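Local atomic coordinates of putative reductase (Peptoclostridium difficile, PDB entry 5J6C), a protein that binds FMN as a homodimer and probably catalyses the reduction of nitro compounds, perhaps including the antibiotic metronidazole. Residues 126-131 with 138-143; 38-43 with 94-99; 70-75 with 166-171; 82-87 with 159-164. All blocks are in the same frame, centred on the assembly; numbering follows the deposited sequence.

In the fold
Interactions 1 and 2 both line the FMN pocket: 1 along the isoalloxazine, 2 at its N1/O2 edge and at the phosphate. Their centres lie about 12 Å apart. They also meet directly: Ile141 CG1 packs on Phe96 CZ at 3.6 Å. Interaction 3 spans from edge strand 71-76 to strand 168-177, the neighbour of 137-142. There Val143 N and Glu171 O are 3.1 Å apart, a probable hydrogen bond to interaction 1. Interaction 4 packs helices beside this sheet. It touches interaction 3, where Ile74 CD1 meets Val164 CG2 at 3.7 Å, and interaction 2 around Ser86. Its Leu85 side chain stays about 12 Å from FMN. Interactions 1, 3 and 4 all reach the second subunit.

Interaction 1. Residues 126-131 with 138-143; sequences YIQLQA and SCWIQV. With FMN (flavin mononucleotide), chain C.
Gln128 meets the indole of Trp140 at its edge. Gln128 OE1 lies in the ring plane, 3.6 Å from Trp140 CE3, with the amide and ring planes 51° apart. One face of the same indole carries the dimethylbenzene end of FMN, whose C7M sits 3.5 Å above the ring plane and toward the rim. The contact pairs helix 116-133 with strand 137-142, an edge strand within this chain, in the alpha/beta core of the nitroreductase fold. The segments 126-131 and 138-142 run nearly antiparallel, with axes 8.9 Å apart at closest approach.

Gln128 CG stands anti to its carbonyl carbon (chi1 -67°). The chain then extends across to the strand. Its amide N-H groups hold two partners. Gln128 NE2 donates to Ser138 OG at 3.0 Å, close to the amide plane. It also gives a hydrogen bond to a water, which in turn accepts from Trp140 N. Together these bonds hold the buried amide against the strand and limit its rotation.

On either side of Trp140 in sequence the strand serves the flavin. Gln142 N donates to FMN O4 at 3.1 Å, and Cys139 SG lies 3.4 Å from FMN N1. Glu118 of the second subunit binds Gln142 NE2. Gln142 OE1 also steadies the indole, accepting a hydrogen bond of 2.8 Å from Trp140 NE1, tilted 33° from its carbonyl plane.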
# COMPACT_ATOMS: atom_id res chain seq x y z
N TYR A 126 4.04 2.97 -3.80
CA TYR A 126 4.66 4.21 -4.27
C TYR A 126 5.67 3.92 -5.37
O TYR A 126 5.77 4.67 -6.35
CB TYR A 126 5.32 4.96 -3.10
CG TYR A 126 4.37 5.81 -2.24
CD1 TYR A 126 3.01 5.50 -2.13
CD2 TYR A 126 4.84 6.92 -1.54
CE1 TYR A 126 2.14 6.25 -1.34
CE2 TYR A 126 3.97 7.70 -0.74
CZ TYR A 126 2.62 7.35 -0.65
OH TYR A 126 1.76 8.11 0.12
N ILE A 127 6.41 2.81 -5.25
CA ILE A 127 7.38 2.43 -6.28
C ILE A 127 6.66 2.18 -7.60
O ILE A 127 7.03 2.73 -8.65
CB ILE A 127 8.20 1.21 -5.81
CG1 ILE A 127 9.28 1.67 -4.81
CG2 ILE A 127 8.82 0.44 -6.99
CD1 ILE A 127 9.93 0.54 -3.98
N GLN A 128 5.60 1.38 -7.56
CA GLN A 128 4.86 1.05 -8.78
C GLN A 128 4.23 2.28 -9.41
O GLN A 128 4.20 2.41 -10.64
CB GLN A 128 3.81 -0.01 -8.48
CG GLN A 128 4.43 -1.35 -8.10
CD GLN A 128 3.45 -2.50 -8.25
OE1 GLN A 128 2.68 -2.81 -7.33
NE2 GLN A 128 3.44 -3.11 -9.44
N LEU A 129 3.71 3.21 -8.60
CA LEU A 129 3.09 4.41 -9.17
C LEU A 129 4.13 5.33 -9.80
O LEU A 129 3.91 5.86 -10.89
CB LEU A 129 2.28 5.16 -8.09
CG LEU A 129 0.99 4.47 -7.65
CD1 LEU A 129 0.17 5.30 -6.64
CD2 LEU A 129 0.14 4.12 -8.86
N GLN A 130 5.27 5.52 -9.14
CA GLN A 130 6.30 6.37 -9.72
C GLN A 130 6.90 5.73 -10.97
O GLN A 130 7.16 6.43 -11.96
CB GLN A 130 7.38 6.67 -8.69
CG GLN A 130 8.53 7.51 -9.24
CD GLN A 130 8.11 8.93 -9.59
OE1 GLN A 130 8.13 9.82 -8.75
NE2 GLN A 130 7.74 9.15 -10.85
N ALA A 131 7.07 4.41 -10.98
CA ALA A 131 7.46 3.74 -12.22
C ALA A 131 6.47 4.02 -13.33
O ALA A 131 6.86 4.31 -14.47
CB ALA A 131 7.59 2.23 -11.99
N SER A 138 5.58 -2.41 -14.39
CA SER A 138 6.09 -3.13 -13.23
C SER A 138 5.11 -4.22 -12.83
O SER A 138 3.96 -4.26 -13.29
CB SER A 138 6.37 -2.17 -12.05
OG SER A 138 5.17 -1.74 -11.42
N CYS A 139 5.58 -5.13 -11.98
CA CYS A 139 4.72 -6.18 -11.45
C CYS A 139 5.19 -6.56 -10.06
O CYS A 139 6.39 -6.72 -9.81
CB CYS A 139 4.73 -7.42 -12.35
SG CYS A 139 3.37 -8.51 -11.88
N TRP A 140 4.23 -6.69 -9.15
CA TRP A 140 4.49 -7.10 -7.79
C TRP A 140 4.66 -8.62 -7.76
O TRP A 140 3.85 -9.35 -8.35
CB TRP A 140 3.33 -6.63 -6.90
CG TRP A 140 3.28 -7.00 -5.43
CD1 TRP A 140 3.38 -8.25 -4.88
CD2 TRP A 140 3.03 -6.09 -4.34
NE1 TRP A 140 3.21 -8.17 -3.51
CE2 TRP A 140 3.01 -6.86 -3.16
CE3 TRP A 140 2.83 -4.71 -4.25
CZ2 TRP A 140 2.80 -6.29 -1.89
CZ3 TRP A 140 2.63 -4.14 -3.00
CH2 TRP A 140 2.61 -4.93 -1.83
N ILE A 141 5.70 -9.09 -7.10
CA ILE A 141 5.92 -10.52 -6.89
C ILE A 141 5.78 -10.77 -5.40
O ILE A 141 6.63 -10.32 -4.61
CB ILE A 141 7.29 -10.97 -7.42
CG1 ILE A 141 7.40 -10.70 -8.92
CG2 ILE A 141 7.54 -12.44 -7.10
CD1 ILE A 141 8.76 -10.95 -9.46
N GLN A 142 4.71 -11.47 -5.00
CA GLN A 142 4.45 -11.71 -3.58
C GLN A 142 5.49 -12.66 -2.99
O GLN A 142 5.78 -13.71 -3.57
CB GLN A 142 3.05 -12.29 -3.42
CG GLN A 142 2.60 -12.48 -1.98
CD GLN A 142 2.51 -11.17 -1.20
OE1 GLN A 142 2.25 -10.11 -1.77
NE2 GLN A 142 2.73 -11.24 0.11
N VAL A 143 6.04 -12.30 -1.82
CA VAL A 143 7.01 -13.13 -1.10
C VAL A 143 6.47 -13.58 0.25
O VAL A 143 6.49 -14.78 0.58
CB VAL A 143 8.36 -12.40 -0.93
CG1 VAL A 143 9.32 -13.23 -0.06
CG2 VAL A 143 8.97 -12.12 -2.31
N1 FMN C . 1.54 -10.88 -10.18
C2 FMN C . 2.36 -11.97 -10.45
O2 FMN C . 2.59 -12.31 -11.60
N3 FMN C . 2.94 -12.68 -9.42
C4 FMN C . 2.69 -12.34 -8.11
O4 FMN C . 3.19 -12.97 -7.18
C4A FMN C . 1.85 -11.27 -7.84
N5 FMN C . 1.62 -10.94 -6.52
C5A FMN C . 0.83 -9.86 -6.23
C6 FMN C . 0.61 -9.54 -4.90
C7 FMN C . -0.18 -8.46 -4.58
C7M FMN C . -0.41 -8.11 -3.15
C8 FMN C . -0.74 -7.71 -5.59
C8M FMN C . -1.59 -6.54 -5.23
C9 FMN C . -0.53 -8.02 -6.92
C9A FMN C . 0.26 -9.11 -7.24
N10 FMN C . 0.49 -9.45 -8.57
C10 FMN C . 1.29 -10.53 -8.87
C1' FMN C . -0.13 -8.64 -9.68
C2' FMN C . -1.61 -8.98 -9.86
O2' FMN C . -1.76 -10.17 -10.62
C3' FMN C . -2.33 -7.81 -10.53
O3' FMN C . -2.06 -6.63 -9.81
C4' FMN C . -3.85 -8.01 -10.59
O4' FMN C . -4.13 -9.17 -11.35
C5' FMN C . -4.54 -6.79 -11.20
O5' FMN C . -4.11 -6.66 -12.54
P FMN C . -3.33 -5.34 -13.01
O1P FMN C . -2.25 -5.01 -12.01
O2P FMN C . -2.70 -5.56 -14.37
O3P FMN C . -4.34 -4.22 -13.05
O HOH W 1 1.73 -5.48 -9.84

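Interaction 2. Residues 38-43 with 94-99; sequences SIRKYK and GFFLKN. With FMN (flavin mononucleotide), chain C.
Arg40 and Phe96, which come from two separate loops, help form the pyrimidine end of the FMN pocket. Arg40 CB lies over one face of the Phe96 ring, 3.9 Å from its centroid, in a CH-pi contact. Phe96 CG occupies the position between its backbone N and carbonyl carbon (chi1 57°), and this turns a ring face to Arg40 CB. The guanidinium stands nearly upright to the ring, with Phe96 CE2 at its edge.

From there the extended Arg40 chain reaches the flavin. Arg40 NE donates to FMN O2 at 2.7 Å, and Arg40 NH2 donates to FMN N1 at 3.2 Å. The two nearly straight bonds fix the guanidinium. They would favour negative charge at N1 in the reduced cofactor. At the other end of FMN, Ser38 N binds phosphate O2P at 2.7 Å, and Ser38 OG binds O1P at 2.6 Å.

Tyr42 meets Phe96 beside its CD1-CE1 edge, on the same side of the ring plane as Arg40 CB. Its hydroxyl OH lies 3.7 Å from Phe96 CE1 and is hydrogen-bonded to Ser175 OG on the central sheet. A basic side chain at the flavin N1 and O2 edge, with an N-terminal loop holding the phosphate, is typical of the nitroreductase FMN site.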
# COMPACT_ATOMS: atom_id res chain seq x y z
N SER A 38 -0.26 -4.37 -14.70
CA SER A 38 0.95 -5.12 -14.38
C SER A 38 1.62 -5.65 -15.64
O SER A 38 0.97 -6.20 -16.53
CB SER A 38 0.65 -6.28 -13.43
OG SER A 38 0.21 -5.80 -12.16
N ILE A 39 2.93 -5.49 -15.71
CA ILE A 39 3.70 -5.85 -16.90
C ILE A 39 4.70 -6.93 -16.52
O ILE A 39 5.46 -6.77 -15.55
CB ILE A 39 4.40 -4.62 -17.51
CG1 ILE A 39 3.36 -3.58 -17.94
CG2 ILE A 39 5.31 -5.04 -18.67
CD1 ILE A 39 2.43 -4.05 -19.03
N ARG A 40 4.70 -8.02 -17.27
CA ARG A 40 5.58 -9.15 -17.02
C ARG A 40 6.44 -9.49 -18.23
O ARG A 40 7.15 -10.51 -18.20
CB ARG A 40 4.76 -10.37 -16.59
CG ARG A 40 3.73 -10.09 -15.46
CD ARG A 40 2.94 -11.35 -15.04
NE ARG A 40 2.05 -11.07 -13.91
CZ ARG A 40 0.90 -10.41 -14.01
NH1 ARG A 40 0.50 -9.95 -15.19
NH2 ARG A 40 0.15 -10.20 -12.94
N LYS A 41 6.40 -8.69 -19.29
CA LYS A 41 7.26 -8.86 -20.46
C LYS A 41 7.86 -7.51 -20.83
O LYS A 41 7.13 -6.53 -21.01
CB LYS A 41 6.46 -9.45 -21.64
CG LYS A 41 7.31 -9.80 -22.87
CD LYS A 41 6.48 -10.38 -23.99
CE LYS A 41 7.34 -10.76 -25.20
NZ LYS A 41 6.56 -11.53 -26.22
N TYR A 42 9.20 -7.45 -20.93
CA TYR A 42 9.92 -6.18 -20.99
C TYR A 42 10.85 -6.10 -22.20
O TYR A 42 11.40 -7.11 -22.65
CB TYR A 42 10.76 -5.94 -19.72
CG TYR A 42 10.00 -6.20 -18.43
CD1 TYR A 42 9.23 -5.21 -17.83
CD2 TYR A 42 10.05 -7.46 -17.82
CE1 TYR A 42 8.53 -5.46 -16.65
CE2 TYR A 42 9.35 -7.72 -16.64
CZ TYR A 42 8.60 -6.71 -16.07
OH TYR A 42 7.91 -6.97 -14.91
N LYS A 43 11.04 -4.88 -22.69
CA LYS A 43 12.07 -4.65 -23.69
C LYS A 43 13.45 -4.90 -23.08
O LYS A 43 13.63 -4.86 -21.86
CB LYS A 43 11.96 -3.23 -24.25
CG LYS A 43 10.62 -2.99 -24.95
CD LYS A 43 10.60 -1.75 -25.81
CE LYS A 43 9.37 -1.77 -26.71
NZ LYS A 43 9.27 -3.08 -27.43
N GLY A 94 7.12 -15.46 -9.97
CA GLY A 94 8.13 -14.49 -10.37
C GLY A 94 9.07 -14.98 -11.46
O GLY A 94 10.16 -14.42 -11.62
N PHE A 95 8.66 -16.01 -12.21
CA PHE A 95 9.53 -16.54 -13.26
C PHE A 95 9.92 -15.46 -14.26
O PHE A 95 11.05 -15.45 -14.77
CB PHE A 95 8.84 -17.69 -14.00
CG PHE A 95 8.68 -18.95 -13.19
CD1 PHE A 95 9.56 -19.26 -12.16
CD2 PHE A 95 7.63 -19.83 -13.46
CE1 PHE A 95 9.41 -20.44 -11.41
CE2 PHE A 95 7.46 -21.01 -12.71
CZ PHE A 95 8.35 -21.32 -11.69
N PHE A 96 9.01 -14.53 -14.56
CA PHE A 96 9.31 -13.50 -15.55
C PHE A 96 10.43 -12.58 -15.09
O PHE A 96 11.00 -11.85 -15.91
CB PHE A 96 8.05 -12.67 -15.85
CG PHE A 96 7.45 -12.03 -14.63
CD1 PHE A 96 7.82 -10.74 -14.26
CD2 PHE A 96 6.54 -12.72 -13.85
CE1 PHE A 96 7.27 -10.14 -13.13
CE2 PHE A 96 5.99 -12.13 -12.71
CZ PHE A 96 6.35 -10.84 -12.35
N LEU A 97 10.76 -12.60 -13.80
CA LEU A 97 11.78 -11.70 -13.30
C LEU A 97 13.12 -11.93 -13.99
O LEU A 97 13.93 -11.00 -14.10
CB LEU A 97 11.90 -11.86 -11.79
CG LEU A 97 12.77 -10.93 -10.98
CD1 LEU A 97 12.33 -9.51 -11.13
CD2 LEU A 97 12.68 -11.37 -9.53
N LYS A 98 13.36 -13.15 -14.49
CA LYS A 98 14.61 -13.43 -15.17
C LYS A 98 14.82 -12.56 -16.41
O LYS A 98 15.96 -12.36 -16.82
CB LYS A 98 14.68 -14.91 -15.56
CG LYS A 98 13.70 -15.33 -16.66
CD LYS A 98 13.70 -16.84 -16.83
CE LYS A 98 12.51 -17.31 -17.64
NZ LYS A 98 12.44 -18.79 -17.72
N ASN A 99 13.74 -12.05 -17.00
CA ASN A 99 13.81 -11.23 -18.21
C ASN A 99 13.62 -9.76 -17.94
O ASN A 99 13.47 -8.98 -18.90
CB ASN A 99 12.77 -11.70 -19.22
CG ASN A 99 13.07 -13.07 -19.75
OD1 ASN A 99 14.23 -13.40 -19.98
ND2 ASN A 99 12.03 -13.88 -19.92
N1 FMN C . 1.54 -10.88 -10.18
C2 FMN C . 2.36 -11.97 -10.45
O2 FMN C . 2.59 -12.31 -11.60
N3 FMN C . 2.94 -12.68 -9.42
C4 FMN C . 2.69 -12.34 -8.11
O4 FMN C . 3.19 -12.97 -7.18
C4A FMN C . 1.85 -11.27 -7.84
N5 FMN C . 1.62 -10.94 -6.52
C5A FMN C . 0.83 -9.86 -6.23
C6 FMN C . 0.61 -9.54 -4.90
C7 FMN C . -0.18 -8.46 -4.58
C7M FMN C . -0.41 -8.11 -3.15
C8 FMN C . -0.74 -7.71 -5.59
C8M FMN C . -1.59 -6.54 -5.23
C9 FMN C . -0.53 -8.02 -6.92
C9A FMN C . 0.26 -9.11 -7.24
N10 FMN C . 0.49 -9.45 -8.57
C10 FMN C . 1.29 -10.53 -8.87
C1' FMN C . -0.13 -8.64 -9.68
C2' FMN C . -1.61 -8.98 -9.86
O2' FMN C . -1.76 -10.17 -10.62
C3' FMN C . -2.33 -7.81 -10.53
O3' FMN C . -2.06 -6.63 -9.81
C4' FMN C . -3.85 -8.01 -10.59
O4' FMN C . -4.13 -9.17 -11.35
C5' FMN C . -4.54 -6.79 -11.20
O5' FMN C . -4.11 -6.66 -12.54
P FMN C . -3.33 -5.34 -13.01
O1P FMN C . -2.25 -5.01 -12.01
O2P FMN C . -2.70 -5.56 -14.37
O3P FMN C . -4.34 -4.22 -13.05
O HOH W 2 10.72 -9.69 -20.89

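Interaction 3. Residues 70-75 with 166-171; sequences TWEFIV and SKYSVE
Two strands of the central antiparallel sheet meet here through side chains alone. Glu72 of strand 71-76 and Tyr168 of strand 168-177 are not sheet neighbours, because strand 102-109 runs between them. Both side chains leave the same face of the sheet and reach across that strand. Glu72 OE2 comes 3.1 Å from Tyr168 OH and 3.6 Å from Tyr168 CE1. The carboxylate stands almost upright to the ring, with planes 83° apart. Glu72 CG is anti to its carbonyl carbon (chi1 -39°), and the chain bends at chi2, which turns the carboxylate toward the phenol.

The other carboxylate oxygen, Glu72 OE1, is hydrogen-bonded to His197 NE2 of the second subunit. Glu72 OE2 also has a long, weak ion pair with Lys195 of that subunit. Tyr168 is covered on one ring face by its neighbour Lys167, whose CG lies 3.8 Å above the plane.

Trp71 points away from this contact, and Phe73 CZ lies 3.5 Å above one face of its ring. Both aromatics pack on helix 49-60. Residues 73-75 pair in parallel with a strand of the second subunit, and Phe201 of that subunit meets the Tyr168 ring. Such a sheet, extended by the C-terminal arm of the partner, is typical of the intertwined nitroreductase dimer.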
# COMPACT_ATOMS: atom_id res chain seq x y z
N THR A 70 10.15 1.24 8.74
CA THR A 70 10.73 -0.08 8.98
C THR A 70 11.35 -0.70 7.73
O THR A 70 12.13 -1.65 7.85
CB THR A 70 9.68 -1.06 9.54
OG1 THR A 70 8.63 -1.22 8.58
CG2 THR A 70 9.10 -0.57 10.85
N TRP A 71 11.01 -0.21 6.54
CA TRP A 71 11.40 -0.88 5.31
C TRP A 71 12.86 -0.59 4.95
O TRP A 71 13.52 0.28 5.52
CB TRP A 71 10.49 -0.49 4.16
CG TRP A 71 9.87 0.91 4.20
CD1 TRP A 71 8.54 1.21 4.30
CD2 TRP A 71 10.55 2.18 4.12
NE1 TRP A 71 8.35 2.56 4.29
CE2 TRP A 71 9.56 3.18 4.18
CE3 TRP A 71 11.89 2.56 4.01
CZ2 TRP A 71 9.87 4.55 4.13
CZ3 TRP A 71 12.19 3.90 3.95
CH2 TRP A 71 11.19 4.88 4.02
N GLU A 72 13.36 -1.38 3.99
CA GLU A 72 14.61 -1.12 3.27
C GLU A 72 14.45 -1.69 1.86
O GLU A 72 13.61 -2.56 1.62
CB GLU A 72 15.85 -1.75 3.93
CG GLU A 72 15.85 -1.67 5.44
CD GLU A 72 17.19 -1.31 6.01
OE1 GLU A 72 18.13 -1.06 5.22
OE2 GLU A 72 17.29 -1.28 7.26
N PHE A 73 15.26 -1.19 0.94
CA PHE A 73 15.13 -1.51 -0.47
C PHE A 73 16.45 -2.06 -1.00
O PHE A 73 17.51 -1.49 -0.75
CB PHE A 73 14.68 -0.28 -1.25
CG PHE A 73 13.48 0.39 -0.63
CD1 PHE A 73 12.20 -0.14 -0.79
CD2 PHE A 73 13.62 1.52 0.15
CE1 PHE A 73 11.09 0.46 -0.20
CE2 PHE A 73 12.53 2.12 0.75
CZ PHE A 73 11.25 1.60 0.57
N ILE A 74 16.37 -3.19 -1.69
CA ILE A 74 17.51 -3.78 -2.36
C ILE A 74 17.25 -3.67 -3.86
O ILE A 74 16.37 -4.35 -4.41
CB ILE A 74 17.75 -5.24 -1.93
CG1 ILE A 74 17.83 -5.32 -0.41
CG2 ILE A 74 19.03 -5.77 -2.57
CD1 ILE A 74 18.00 -6.74 0.11
N VAL A 75 18.01 -2.78 -4.49
CA VAL A 75 17.98 -2.61 -5.93
C VAL A 75 18.82 -3.70 -6.58
O VAL A 75 20.00 -3.88 -6.24
CB VAL A 75 18.51 -1.21 -6.31
CG1 VAL A 75 18.56 -1.03 -7.83
CG2 VAL A 75 17.67 -0.14 -5.63
N SER A 166 18.60 -11.90 9.52
CA SER A 166 17.36 -12.58 9.88
C SER A 166 16.33 -11.68 10.54
O SER A 166 15.15 -12.03 10.56
CB SER A 166 17.66 -13.74 10.82
OG SER A 166 18.45 -13.27 11.89
N LYS A 167 16.74 -10.54 11.10
CA LYS A 167 15.71 -9.67 11.68
C LYS A 167 14.80 -9.07 10.62
O LYS A 167 13.73 -8.55 10.97
CB LYS A 167 16.36 -8.55 12.51
CG LYS A 167 17.19 -7.55 11.73
CD LYS A 167 17.63 -6.40 12.64
CE LYS A 167 18.39 -5.34 11.88
NZ LYS A 167 18.35 -4.04 12.60
N TYR A 168 15.18 -9.15 9.35
CA TYR A 168 14.39 -8.64 8.24
C TYR A 168 13.50 -9.73 7.66
O TYR A 168 13.86 -10.91 7.64
CB TYR A 168 15.29 -8.10 7.14
CG TYR A 168 16.14 -6.94 7.57
CD1 TYR A 168 15.60 -5.67 7.69
CD2 TYR A 168 17.48 -7.11 7.89
CE1 TYR A 168 16.36 -4.61 8.09
CE2 TYR A 168 18.26 -6.05 8.30
CZ TYR A 168 17.69 -4.80 8.39
OH TYR A 168 18.44 -3.74 8.79
N SER A 169 12.34 -9.31 7.17
CA SER A 169 11.45 -10.16 6.40
C SER A 169 11.26 -9.56 5.00
O SER A 169 11.25 -8.33 4.84
CB SER A 169 10.10 -10.30 7.11
OG SER A 169 9.26 -11.19 6.41
N VAL A 170 11.09 -10.42 4.00
CA VAL A 170 10.92 -9.98 2.61
C VAL A 170 9.44 -9.90 2.30
O VAL A 170 8.71 -10.89 2.45
CB VAL A 170 11.64 -10.91 1.62
CG1 VAL A 170 11.51 -10.34 0.20
CG2 VAL A 170 13.09 -11.08 2.00
N GLU A 171 8.98 -8.73 1.87
CA GLU A 171 7.57 -8.52 1.57
C GLU A 171 7.24 -8.92 0.15
O GLU A 171 6.32 -9.72 -0.08
CB GLU A 171 7.20 -7.04 1.80
CG GLU A 171 5.83 -6.67 1.24
CD GLU A 171 4.70 -7.51 1.81
OE1 GLU A 171 3.75 -7.82 1.08
OE2 GLU A 171 4.77 -7.87 3.00

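Interaction 4. Residues 82-87 with 159-164; sequences LINLSQ and REELKV
Asn84 and Leu85 carry the helix 79-86 side of this contact, and Glu161 and Leu162 the helix 154-162 side. Leu82 comes first along the segment and faces the sheet, packing on Val76 and Ala103. Ile83 follows, and its carbonyl oxygen O accepts a hydrogen bond of 2.6 Å from Ser86 OG.

Asn84 makes the polar link. Its ND2 donates to Glu161 OE2 at 2.8 Å, with an N-H...acceptor angle of 154°. The amide meets the oxygen from above the carboxylate plane, 53° out of it. Amide and carboxylate planes are 60° apart, and the two side chains cross at about a right angle. Asn84 CB also rests against the carboxylate, 3.4 Å from Glu161 CD. On the other helix, Glu161 CG is anti to the backbone N, and the bend at chi2 turns a face of the carboxylate to Asn84. Asn84 O is also hydrogen-bonded to Tyr157 OH, a second tie between the two helices.

Leu85 continues the contact on the sheet side. Its CD2 touches Glu161 CG at 4.0 Å, and its CD1 meets Leu162 CD2 at 4.3 Å. This leucine pair lies on the sheet side of the polar pair. Ser86 packs on Leu97 and Lys98.

Leu85 and Leu162 cover strands 71-76 and 102-109, packing on Val76, Ile74 and Val105. Leu162 also makes backbone hydrogen bonds to the second subunit, so the end of helix 154-162 lies against strands 71-76 and 102-109, and it and the following Val164 also meet the second subunit's C-terminal residues Asn200 and Phe201.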
# COMPACT_ATOMS: atom_id res chain seq x y z
N LEU A 82 19.06 -11.69 -10.88
CA LEU A 82 17.67 -11.65 -11.30
C LEU A 82 17.16 -13.04 -11.66
O LEU A 82 16.01 -13.38 -11.38
CB LEU A 82 17.52 -10.70 -12.48
CG LEU A 82 17.65 -9.23 -12.07
CD1 LEU A 82 17.73 -8.32 -13.28
CD2 LEU A 82 16.48 -8.82 -11.17
N ILE A 83 18.02 -13.85 -12.29
CA ILE A 83 17.69 -15.25 -12.56
C ILE A 83 17.46 -15.99 -11.24
O ILE A 83 16.44 -16.67 -11.06
CB ILE A 83 18.80 -15.91 -13.40
CG1 ILE A 83 18.84 -15.29 -14.81
CG2 ILE A 83 18.61 -17.42 -13.45
CD1 ILE A 83 19.98 -15.78 -15.66
N ASN A 84 18.42 -15.87 -10.31
CA ASN A 84 18.27 -16.51 -9.01
C ASN A 84 16.95 -16.12 -8.35
O ASN A 84 16.22 -16.98 -7.86
CB ASN A 84 19.45 -16.13 -8.11
CG ASN A 84 20.78 -16.66 -8.63
OD1 ASN A 84 20.81 -17.52 -9.51
ND2 ASN A 84 21.87 -16.15 -8.10
N LEU A 85 16.62 -14.83 -8.37
CA LEU A 85 15.41 -14.35 -7.70
C LEU A 85 14.14 -14.78 -8.43
O LEU A 85 13.09 -14.92 -7.80
CB LEU A 85 15.47 -12.83 -7.56
CG LEU A 85 16.50 -12.35 -6.53
CD1 LEU A 85 16.67 -10.86 -6.59
CD2 LEU A 85 16.13 -12.81 -5.09
N SER A 86 14.20 -15.01 -9.74
CA SER A 86 13.02 -15.50 -10.46
C SER A 86 12.62 -16.90 -10.03
O SER A 86 11.50 -17.34 -10.34
CB SER A 86 13.28 -15.48 -11.97
OG SER A 86 14.14 -16.55 -12.33
N GLN A 87 13.52 -17.62 -9.36
CA GLN A 87 13.25 -18.95 -8.83
C GLN A 87 12.72 -18.95 -7.40
O GLN A 87 12.63 -20.01 -6.78
CB GLN A 87 14.53 -19.80 -8.89
CG GLN A 87 14.81 -20.45 -10.23
CD GLN A 87 13.81 -21.53 -10.57
OE1 GLN A 87 12.92 -21.33 -11.40
NE2 GLN A 87 13.93 -22.69 -9.91
N ARG A 159 16.47 -14.09 1.33
CA ARG A 159 17.45 -13.58 2.28
C ARG A 159 18.80 -14.26 2.10
O ARG A 159 19.85 -13.62 2.24
CB ARG A 159 16.96 -13.76 3.72
CG ARG A 159 15.81 -12.84 4.12
CD ARG A 159 15.58 -12.87 5.62
NE ARG A 159 14.69 -13.95 6.06
CZ ARG A 159 15.04 -14.94 6.88
NH1 ARG A 159 16.28 -14.98 7.38
NH2 ARG A 159 14.17 -15.89 7.22
N GLU A 160 18.81 -15.57 1.80
CA GLU A 160 20.07 -16.24 1.51
C GLU A 160 20.69 -15.70 0.23
O GLU A 160 21.91 -15.53 0.13
CB GLU A 160 19.85 -17.75 1.40
CG GLU A 160 19.44 -18.41 2.69
CD GLU A 160 20.60 -18.54 3.68
OE1 GLU A 160 21.77 -18.42 3.25
OE2 GLU A 160 20.33 -18.78 4.89
N GLU A 161 19.85 -15.44 -0.78
CA GLU A 161 20.36 -14.99 -2.06
C GLU A 161 20.95 -13.59 -1.96
O GLU A 161 21.97 -13.29 -2.59
CB GLU A 161 19.24 -15.04 -3.10
CG GLU A 161 19.67 -14.59 -4.48
CD GLU A 161 20.79 -15.46 -5.03
OE1 GLU A 161 20.75 -16.69 -4.81
OE2 GLU A 161 21.71 -14.89 -5.65
N LEU A 162 20.35 -12.73 -1.15
CA LEU A 162 20.77 -11.33 -1.03
C LEU A 162 21.51 -11.04 0.27
O LEU A 162 21.80 -9.87 0.57
CB LEU A 162 19.56 -10.41 -1.18
CG LEU A 162 18.82 -10.55 -2.51
CD1 LEU A 162 17.68 -9.57 -2.54
CD2 LEU A 162 19.77 -10.31 -3.69
N LYS A 163 21.81 -12.07 1.07
CA LYS A 163 22.60 -11.94 2.29
C LYS A 163 21.93 -11.02 3.31
O LYS A 163 22.57 -10.23 3.99
CB LYS A 163 24.03 -11.48 1.97
CG LYS A 163 24.77 -12.46 1.08
CD LYS A 163 25.20 -13.67 1.89
CE LYS A 163 26.04 -14.66 1.09
NZ LYS A 163 27.39 -14.96 1.70
N VAL A 164 20.61 -11.16 3.44
CA VAL A 164 19.80 -10.31 4.32
C VAL A 164 19.81 -10.88 5.72
O VAL A 164 19.50 -12.07 5.90
CB VAL A 164 18.38 -10.22 3.78
CG1 VAL A 164 17.53 -9.36 4.70
CG2 VAL A 164 18.39 -9.68 2.36